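Local atomic coordinates of hypothetical protein AF1704 (Archaeoglobus fulgidus, PDB entry 1ZBM), a protein that probably catalyses the conversion of cyclic dehypoxanthinylfutalosinate into 1,4-dihydroxy-6-naphthoate and dihydroxyacetone, a step of menaquinone biosynthesis. Residues P18-H31 and P215-R227. Residues are numbered along the deposited sequence; the frame is centred on the assembly and turned at random.
Sequences PDADDAFMFYAMTH and PDEAIEYAMKYSR
Tyr-27 of helix 20-30 lays one ring face on Ala-218 CA of helix 215-222, its ring swung there with CG anti to the backbone N (chi1 169°). Tyr-27 CB lies 3.9 Å from Ala-218 CB; CG and CD1 rest on Ala-218 CA, which forms a CH-pi contact; Tyr-27 CD2 touches Tyr-221 CB at 3.6 Å, and CE2 brushes the same carbon. CE1 and CZ come up beside Glu-217 OE2. At the tip, Tyr-27 OH donates to Glu-217 OE2 at 2.6 Å, on the lone pair turned away from the other oxygen, with the carboxylate nearly perpendicular to the ring. Cutting Tyr-27 back to an alanine would probably leave Glu-217 OE2 without its hydroxyl partner and open a gap beside Ala-218 CA and Tyr-221 CB. Beyond it, the edge of His-31 points CE1 at the middle of the Tyr-221 face, a T-shaped pair with planes at 78°. Small residues let the helix axes approach to 7.9 Å: Ala-23 CB meets Ala-222 CB, and the Phe-24 ring enters as a knob among Pro-215, Ala-218, Ile-219 and Ala-222. The two helices belong to one lobe of a two-lobed fold of the periplasmic-binding-protein type, where helix 20-30 follows strand 11-16. At its start, Pro-18 lies against a face of the Tyr-225 ring, with Pro-18 CB 3.5 Å from Tyr-225 CE1. Arg-227, bent at chi2 and chi3, hooks back over this end: Arg-227 NH2 gives Asp-19 OD1 a nearly straight hydrogen bond of 2.6 Å, part of a salt bridge, and NH1 donates to Pro-18 O at 2.8 Å. Water 1 links Ala-20 N to Tyr-225 O. Glu-153 takes Arg-227 NE in a second salt bridge, while Asp-19, also bonded to Thr-17, touches His-152, the predicted proton acceptor.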
ATOM      1  N   PRO A  18      -2.299   9.502   2.847  1.00 18.33           N
ATOM      2  CA  PRO A  18      -2.615  10.007   4.188  1.00 18.61           C
ATOM      3  C   PRO A  18      -2.722   8.831   5.153  1.00 19.63           C
ATOM      4  O   PRO A  18      -3.779   8.584   5.724  1.00 19.93           O
ATOM      5  CB  PRO A  18      -3.968  10.704   4.002  1.00 18.02           C
ATOM      6  CG  PRO A  18      -4.174  10.770   2.491  1.00 21.97           C
ATOM      7  CD  PRO A  18      -3.494   9.545   1.987  1.00 18.65           C
ATOM      8  N   ASP A  19      -1.632   8.087   5.300  1.00 19.96           N
ATOM      9  CA  ASP A  19      -1.610   6.945   6.200  1.00 19.23           C
ATOM     10  C   ASP A  19      -0.378   7.022   7.093  1.00 18.45           C
ATOM     11  O   ASP A  19       0.677   7.519   6.683  1.00 15.87           O
ATOM     12  CB  ASP A  19      -1.597   5.631   5.413  1.00 20.32           C
ATOM     13  CG  ASP A  19      -2.805   5.481   4.503  1.00 20.64           C
ATOM     14  OD1 ASP A  19      -3.945   5.588   4.998  1.00 22.89           O
ATOM     15  OD2 ASP A  19      -2.613   5.251   3.294  1.00 16.18           O
ATOM     16  N   ALA A  20      -0.526   6.525   8.317  1.00 18.14           N
ATOM     17  CA  ALA A  20       0.549   6.531   9.303  1.00 18.51           C
ATOM     18  C   ALA A  20       1.833   5.920   8.757  1.00 18.20           C
ATOM     19  O   ALA A  20       2.884   6.561   8.759  1.00 18.56           O
ATOM     20  CB  ALA A  20       0.101   5.775  10.549  1.00 19.15           C
ATOM     21  N   ASP A  21       1.745   4.681   8.284  1.00 16.56           N
ATOM     22  CA  ASP A  21       2.917   4.007   7.750  1.00 16.48           C
ATOM     23  C   ASP A  21       3.616   4.883   6.712  1.00 16.49           C
ATOM     24  O   ASP A  21       4.846   4.928   6.653  1.00 15.82           O
ATOM     25  CB  ASP A  21       2.516   2.662   7.137  1.00 18.61           C
ATOM     26  CG  ASP A  21       1.541   2.815   5.987  1.00 18.94           C
ATOM     27  OD1 ASP A  21       1.928   2.506   4.845  1.00 22.62           O
ATOM     28  OD2 ASP A  21       0.398   3.253   6.223  1.00 19.69           O
ATOM     29  N   ASP A  22       2.833   5.596   5.909  1.00 16.41           N
ATOM     30  CA  ASP A  22       3.395   6.467   4.880  1.00 17.30           C
ATOM     31  C   ASP A  22       4.047   7.726   5.463  1.00 18.10           C
ATOM     32  O   ASP A  22       5.184   8.046   5.131  1.00 19.04           O
ATOM     33  CB  ASP A  22       2.313   6.855   3.871  1.00 17.07           C
ATOM     34  CG  ASP A  22       2.850   7.679   2.741  1.00 17.11           C
ATOM     35  OD1 ASP A  22       3.245   8.847   2.979  1.00 19.74           O
ATOM     36  OD2 ASP A  22       2.890   7.169   1.601  1.00 18.86           O
ATOM     37  N   ALA A  23       3.328   8.437   6.327  1.00 18.15           N
ATOM     38  CA  ALA A  23       3.862   9.645   6.945  1.00 18.07           C
ATOM     39  C   ALA A  23       5.142   9.283   7.694  1.00 18.12           C
ATOM     40  O   ALA A  23       6.115  10.041   7.707  1.00 18.21           O
ATOM     41  CB  ALA A  23       2.832  10.234   7.916  1.00 18.18           C
ATOM     42  N   PHE A  24       5.117   8.110   8.319  1.00 18.69           N
ATOM     43  CA  PHE A  24       6.240   7.576   9.079  1.00 17.15           C
ATOM     44  C   PHE A  24       7.467   7.499   8.166  1.00 17.45           C
ATOM     45  O   PHE A  24       8.502   8.104   8.446  1.00 16.16           O
ATOM     46  CB  PHE A  24       5.855   6.186   9.608  1.00 16.74           C
ATOM     47  CG  PHE A  24       6.908   5.528  10.453  1.00 14.80           C
ATOM     48  CD1 PHE A  24       7.119   5.925  11.772  1.00 14.16           C
ATOM     49  CD2 PHE A  24       7.702   4.519   9.924  1.00 14.44           C
ATOM     50  CE1 PHE A  24       8.099   5.307  12.565  1.00 13.51           C
ATOM     51  CE2 PHE A  24       8.686   3.895  10.703  1.00 17.48           C
ATOM     52  CZ  PHE A  24       8.888   4.299  12.027  1.00 12.96           C
HETATM   53  N   MSE A  25       7.321   6.771   7.062  1.00 17.43           N
HETATM   54  CA  MSE A  25       8.374   6.595   6.071  1.00 18.31           C
HETATM   55  C   MSE A  25       8.882   7.931   5.508  1.00 16.85           C
HETATM   56  O   MSE A  25      10.095   8.139   5.364  1.00 14.39           O
HETATM   57  CB  MSE A  25       7.841   5.715   4.934  1.00 21.12           C
HETATM   58  CG  MSE A  25       8.844   5.350   3.860  1.00 26.89           C
HETATM   59 SE   MSE A  25       7.953   4.524   2.318  1.00 36.46          SE
HETATM   60  CE  MSE A  25       6.877   3.218   3.288  1.00 32.13           C
ATOM     61  N   PHE A  26       7.959   8.847   5.217  1.00 14.64           N
ATOM     62  CA  PHE A  26       8.327  10.156   4.651  1.00 16.78           C
ATOM     63  C   PHE A  26       8.643  11.274   5.641  1.00 18.99           C
ATOM     64  O   PHE A  26       8.997  12.375   5.223  1.00 18.79           O
ATOM     65  CB  PHE A  26       7.233  10.672   3.712  1.00 13.19           C
ATOM     66  CG  PHE A  26       7.222  10.014   2.364  1.00  9.70           C
ATOM     67  CD1 PHE A  26       6.437   8.899   2.129  1.00  9.54           C
ATOM     68  CD2 PHE A  26       7.964  10.541   1.315  1.00  9.72           C
ATOM     69  CE1 PHE A  26       6.385   8.317   0.862  1.00 12.46           C
ATOM     70  CE2 PHE A  26       7.926   9.970   0.043  1.00 11.42           C
ATOM     71  CZ  PHE A  26       7.132   8.860  -0.183  1.00 10.87           C
ATOM     72  N   TYR A  27       8.520  10.999   6.938  1.00 19.52           N
ATOM     73  CA  TYR A  27       8.787  12.013   7.954  1.00 20.93           C
ATOM     74  C   TYR A  27      10.096  12.780   7.770  1.00 21.41           C
ATOM     75  O   TYR A  27      10.099  14.009   7.753  1.00 21.87           O
ATOM     76  CB  TYR A  27       8.771  11.395   9.355  1.00 21.13           C
ATOM     77  CG  TYR A  27       9.301  12.337  10.405  1.00 22.92           C
ATOM     78  CD1 TYR A  27      10.630  12.268  10.829  1.00 22.06           C
ATOM     79  CD2 TYR A  27       8.499  13.357  10.916  1.00 23.71           C
ATOM     80  CE1 TYR A  27      11.142  13.194  11.731  1.00 23.39           C
ATOM     81  CE2 TYR A  27       9.005  14.286  11.814  1.00 24.65           C
ATOM     82  CZ  TYR A  27      10.324  14.200  12.217  1.00 23.80           C
ATOM     83  OH  TYR A  27      10.813  15.126  13.111  1.00 27.41           O
ATOM     84  N   ALA A  28      11.203  12.059   7.645  1.00 21.26           N
ATOM     85  CA  ALA A  28      12.501  12.702   7.487  1.00 24.12           C
ATOM     86  C   ALA A  28      12.537  13.637   6.282  1.00 26.38           C
ATOM     87  O   ALA A  28      13.130  14.718   6.340  1.00 25.64           O
ATOM     88  CB  ALA A  28      13.604  11.642   7.356  1.00 22.72           C
HETATM   89  N   MSE A  29      11.905  13.218   5.189  1.00 27.42           N
HETATM   90  CA  MSE A  29      11.895  14.022   3.974  1.00 28.11           C
HETATM   91  C   MSE A  29      10.958  15.223   4.078  1.00 27.76           C
HETATM   92  O   MSE A  29      11.294  16.315   3.623  1.00 29.21           O
HETATM   93  CB  MSE A  29      11.505  13.158   2.774  1.00 29.94           C
HETATM   94  CG  MSE A  29      11.814  13.796   1.425  1.00 31.70           C
HETATM   95 SE   MSE A  29      11.256  12.679  -0.076  1.00 37.31          SE
HETATM   96  CE  MSE A  29      12.754  11.444  -0.107  1.00 37.49           C
ATOM     97  N   THR A  30       9.793  15.023   4.685  1.00 26.37           N
ATOM     98  CA  THR A  30       8.822  16.094   4.841  1.00 26.79           C
ATOM     99  C   THR A  30       9.249  17.153   5.871  1.00 27.95           C
ATOM    100  O   THR A  30       8.612  18.204   5.991  1.00 27.47           O
ATOM    101  CB  THR A  30       7.440  15.535   5.243  1.00 26.65           C
ATOM    102  OG1 THR A  30       7.582  14.667   6.375  1.00 27.39           O
ATOM    103  CG2 THR A  30       6.818  14.759   4.089  1.00 28.85           C
ATOM    104  N   HIS A  31      10.320  16.886   6.615  1.00 27.59           N
ATOM    105  CA  HIS A  31      10.790  17.848   7.607  1.00 29.01           C
ATOM    106  C   HIS A  31      12.200  18.353   7.356  1.00 28.90           C
ATOM    107  O   HIS A  31      12.940  18.629   8.297  1.00 29.02           O
ATOM    108  CB  HIS A  31      10.705  17.261   9.018  1.00 28.89           C
ATOM    109  CG  HIS A  31       9.311  17.172   9.549  1.00 28.51           C
ATOM    110  ND1 HIS A  31       8.345  16.376   8.970  1.00 29.25           N
ATOM    111  CD2 HIS A  31       8.710  17.796  10.589  1.00 28.63           C
ATOM    112  CE1 HIS A  31       7.208  16.515   9.632  1.00 30.46           C
ATOM    113  NE2 HIS A  31       7.404  17.372  10.619  1.00 29.53           N
ATOM    114  N   PRO A 215      11.945   5.759  15.582  1.00 30.76           N
ATOM    115  CA  PRO A 215      10.539   5.358  15.503  1.00 29.83           C
ATOM    116  C   PRO A 215       9.576   6.265  16.251  1.00 29.71           C
ATOM    117  O   PRO A 215       8.477   6.542  15.768  1.00 29.70           O
ATOM    118  CB  PRO A 215      10.558   3.941  16.065  1.00 30.21           C
ATOM    119  CG  PRO A 215      11.633   4.022  17.097  1.00 31.40           C
ATOM    120  CD  PRO A 215      12.721   4.773  16.357  1.00 30.53           C
ATOM    121  N   ASP A 216       9.970   6.738  17.425  1.00 27.93           N
ATOM    122  CA  ASP A 216       9.067   7.596  18.181  1.00 27.46           C
ATOM    123  C   ASP A 216       8.929   8.979  17.569  1.00 27.83           C
ATOM    124  O   ASP A 216       7.828   9.521  17.504  1.00 27.75           O
ATOM    125  CB  ASP A 216       9.519   7.679  19.635  1.00 27.99           C
ATOM    126  CG  ASP A 216       9.443   6.330  20.329  1.00 28.92           C
ATOM    127  OD1 ASP A 216       8.311   5.803  20.463  1.00 27.92           O
ATOM    128  OD2 ASP A 216      10.503   5.795  20.717  1.00 26.88           O
ATOM    129  N   GLU A 217      10.039   9.545  17.109  1.00 26.49           N
ATOM    130  CA  GLU A 217       9.986  10.858  16.506  1.00 27.06           C
ATOM    131  C   GLU A 217       9.147  10.808  15.221  1.00 26.92           C
ATOM    132  O   GLU A 217       8.178  11.555  15.070  1.00 26.88           O
ATOM    133  CB  GLU A 217      11.395  11.351  16.189  1.00 28.57           C
ATOM    134  CG  GLU A 217      11.454  12.824  15.821  1.00 29.38           C
ATOM    135  CD  GLU A 217      12.800  13.228  15.261  1.00 30.59           C
ATOM    136  OE1 GLU A 217      13.825  12.713  15.753  1.00 30.32           O
ATOM    137  OE2 GLU A 217      12.834  14.076  14.342  1.00 30.95           O
ATOM    138  N   ALA A 218       9.515   9.923  14.298  1.00 25.59           N
ATOM    139  CA  ALA A 218       8.787   9.799  13.038  1.00 23.69           C
ATOM    140  C   ALA A 218       7.308   9.449  13.240  1.00 22.97           C
ATOM    141  O   ALA A 218       6.439   9.959  12.533  1.00 22.60           O
ATOM    142  CB  ALA A 218       9.458   8.757  12.145  1.00 22.35           C
ATOM    143  N   ILE A 219       7.024   8.591  14.210  1.00 22.46           N
ATOM    144  CA  ILE A 219       5.657   8.176  14.487  1.00 23.11           C
ATOM    145  C   ILE A 219       4.831   9.320  15.072  1.00 24.23           C
ATOM    146  O   ILE A 219       3.614   9.373  14.900  1.00 25.60           O
ATOM    147  CB  ILE A 219       5.648   6.986  15.474  1.00 25.44           C
ATOM    148  CG1 ILE A 219       4.633   5.933  15.022  1.00 25.74           C
ATOM    149  CG2 ILE A 219       5.341   7.469  16.901  1.00 23.94           C
ATOM    150  CD1 ILE A 219       3.220   6.409  14.977  1.00 27.84           C
ATOM    151  N   GLU A 220       5.495  10.236  15.770  1.00 25.64           N
ATOM    152  CA  GLU A 220       4.818  11.373  16.392  1.00 26.67           C
ATOM    153  C   GLU A 220       4.064  12.198  15.353  1.00 26.86           C
ATOM    154  O   GLU A 220       2.890  12.516  15.529  1.00 26.61           O
ATOM    155  CB  GLU A 220       5.832  12.268  17.104  1.00 29.50           C
ATOM    156  CG  GLU A 220       5.192  13.363  17.950  1.00 34.37           C
ATOM    157  CD  GLU A 220       4.341  12.793  19.066  1.00 38.00           C
ATOM    158  OE1 GLU A 220       4.846  11.921  19.821  1.00 38.10           O
ATOM    159  OE2 GLU A 220       3.161  13.207  19.195  1.00 41.41           O
ATOM    160  N   TYR A 221       4.753  12.556  14.279  1.00 26.01           N
ATOM    161  CA  TYR A 221       4.131  13.331  13.222  1.00 24.48           C
ATOM    162  C   TYR A 221       3.092  12.474  12.492  1.00 24.02           C
ATOM    163  O   TYR A 221       2.006  12.945  12.162  1.00 24.71           O
ATOM    164  CB  TYR A 221       5.190  13.801  12.232  1.00 25.48           C
ATOM    165  CG  TYR A 221       4.618  14.433  10.986  1.00 26.48           C
ATOM    166  CD1 TYR A 221       4.075  15.717  11.019  1.00 27.76           C
ATOM    167  CD2 TYR A 221       4.598  13.737   9.779  1.00 26.02           C
ATOM    168  CE1 TYR A 221       3.525  16.299   9.880  1.00 29.07           C
ATOM    169  CE2 TYR A 221       4.050  14.304   8.630  1.00 27.14           C
ATOM    170  CZ  TYR A 221       3.515  15.584   8.686  1.00 28.69           C
ATOM    171  OH  TYR A 221       2.962  16.157   7.566  1.00 28.85           O
ATOM    172  N   ALA A 222       3.435  11.212  12.255  1.00 23.15           N
ATOM    173  CA  ALA A 222       2.561  10.284  11.551  1.00 22.91           C
ATOM    174  C   ALA A 222       1.204  10.150  12.209  1.00 23.54           C
ATOM    175  O   ALA A 222       0.221   9.781  11.561  1.00 22.12           O
ATOM    176  CB  ALA A 222       3.222   8.911  11.464  1.00 22.42           C
HETATM  177  N   MSE A 223       1.151  10.439  13.503  1.00 25.05           N
HETATM  178  CA  MSE A 223      -0.095  10.337  14.245  1.00 26.16           C
HETATM  179  C   MSE A 223      -1.242  11.088  13.567  1.00 24.48           C
HETATM  180  O   MSE A 223      -2.403  10.718  13.726  1.00 26.29           O
HETATM  181  CB  MSE A 223       0.103  10.845  15.682  1.00 30.36           C
HETATM  182  CG  MSE A 223       1.020   9.962  16.537  1.00 34.26           C
HETATM  183 SE   MSE A 223       0.418   8.115  16.656  1.00 42.89          SE
HETATM  184  CE  MSE A 223      -1.237   8.387  17.612  1.00 39.24           C
ATOM    185  N   LYS A 224      -0.935  12.133  12.804  1.00 21.79           N
ATOM    186  CA  LYS A 224      -2.010  12.871  12.137  1.00 23.26           C
ATOM    187  C   LYS A 224      -2.880  11.960  11.251  1.00 21.61           C
ATOM    188  O   LYS A 224      -3.990  12.330  10.865  1.00 21.33           O
ATOM    189  CB  LYS A 224      -1.445  14.020  11.303  1.00 21.92           C
ATOM    190  CG  LYS A 224      -0.487  13.578  10.238  1.00 24.69           C
ATOM    191  CD  LYS A 224       0.205  14.758   9.616  1.00 24.90           C
ATOM    192  CE  LYS A 224      -0.781  15.679   8.935  1.00 26.81           C
ATOM    193  NZ  LYS A 224      -0.012  16.652   8.128  1.00 28.96           N
ATOM    194  N   TYR A 225      -2.376  10.769  10.943  1.00 20.15           N
ATOM    195  CA  TYR A 225      -3.120   9.820  10.128  1.00 20.52           C
ATOM    196  C   TYR A 225      -3.373   8.515  10.875  1.00 20.51           C
ATOM    197  O   TYR A 225      -3.778   7.522  10.272  1.00 20.96           O
ATOM    198  CB  TYR A 225      -2.367   9.523   8.831  1.00 19.13           C
ATOM    199  CG  TYR A 225      -2.131  10.737   7.967  1.00 20.07           C
ATOM    200  CD1 TYR A 225      -3.186  11.557   7.575  1.00 21.91           C
ATOM    201  CD2 TYR A 225      -0.850  11.066   7.529  1.00 19.19           C
ATOM    202  CE1 TYR A 225      -2.969  12.673   6.769  1.00 20.79           C
ATOM    203  CE2 TYR A 225      -0.631  12.180   6.723  1.00 20.25           C
ATOM    204  CZ  TYR A 225      -1.696  12.974   6.350  1.00 19.83           C
ATOM    205  OH  TYR A 225      -1.490  14.071   5.546  1.00 23.75           O
ATOM    206  N   SER A 226      -3.135   8.521  12.185  1.00 21.17           N
ATOM    207  CA  SER A 226      -3.314   7.328  13.018  1.00 21.14           C
ATOM    208  C   SER A 226      -4.738   6.789  13.036  1.00 21.19           C
ATOM    209  O   SER A 226      -4.955   5.598  13.261  1.00 21.94           O
ATOM    210  CB  SER A 226      -2.875   7.619  14.451  1.00 20.88           C
ATOM    211  OG  SER A 226      -3.609   8.705  14.986  1.00 19.83           O
ATOM    212  N   ARG A 227      -5.712   7.666  12.828  1.00 20.83           N
ATOM    213  CA  ARG A 227      -7.104   7.232  12.808  1.00 21.42           C
ATOM    214  C   ARG A 227      -7.533   6.542  14.112  1.00 21.59           C
ATOM    215  O   ARG A 227      -8.091   5.447  14.078  1.00 22.52           O
ATOM    216  CB  ARG A 227      -7.320   6.275  11.628  1.00 21.55           C
ATOM    217  CG  ARG A 227      -8.363   6.730  10.611  1.00 22.74           C
ATOM    218  CD  ARG A 227      -7.725   7.226   9.304  1.00 22.64           C
ATOM    219  NE  ARG A 227      -6.960   6.177   8.642  1.00 18.70           N
ATOM    220  CZ  ARG A 227      -6.152   6.373   7.603  1.00 17.15           C
ATOM    221  NH1 ARG A 227      -6.003   7.590   7.095  1.00 16.24           N
ATOM    222  NH2 ARG A 227      -5.472   5.352   7.088  1.00 11.66           N
TER
HETATM  223  O   HOH W   1      -2.940   4.855   9.133  1.00 32.55           O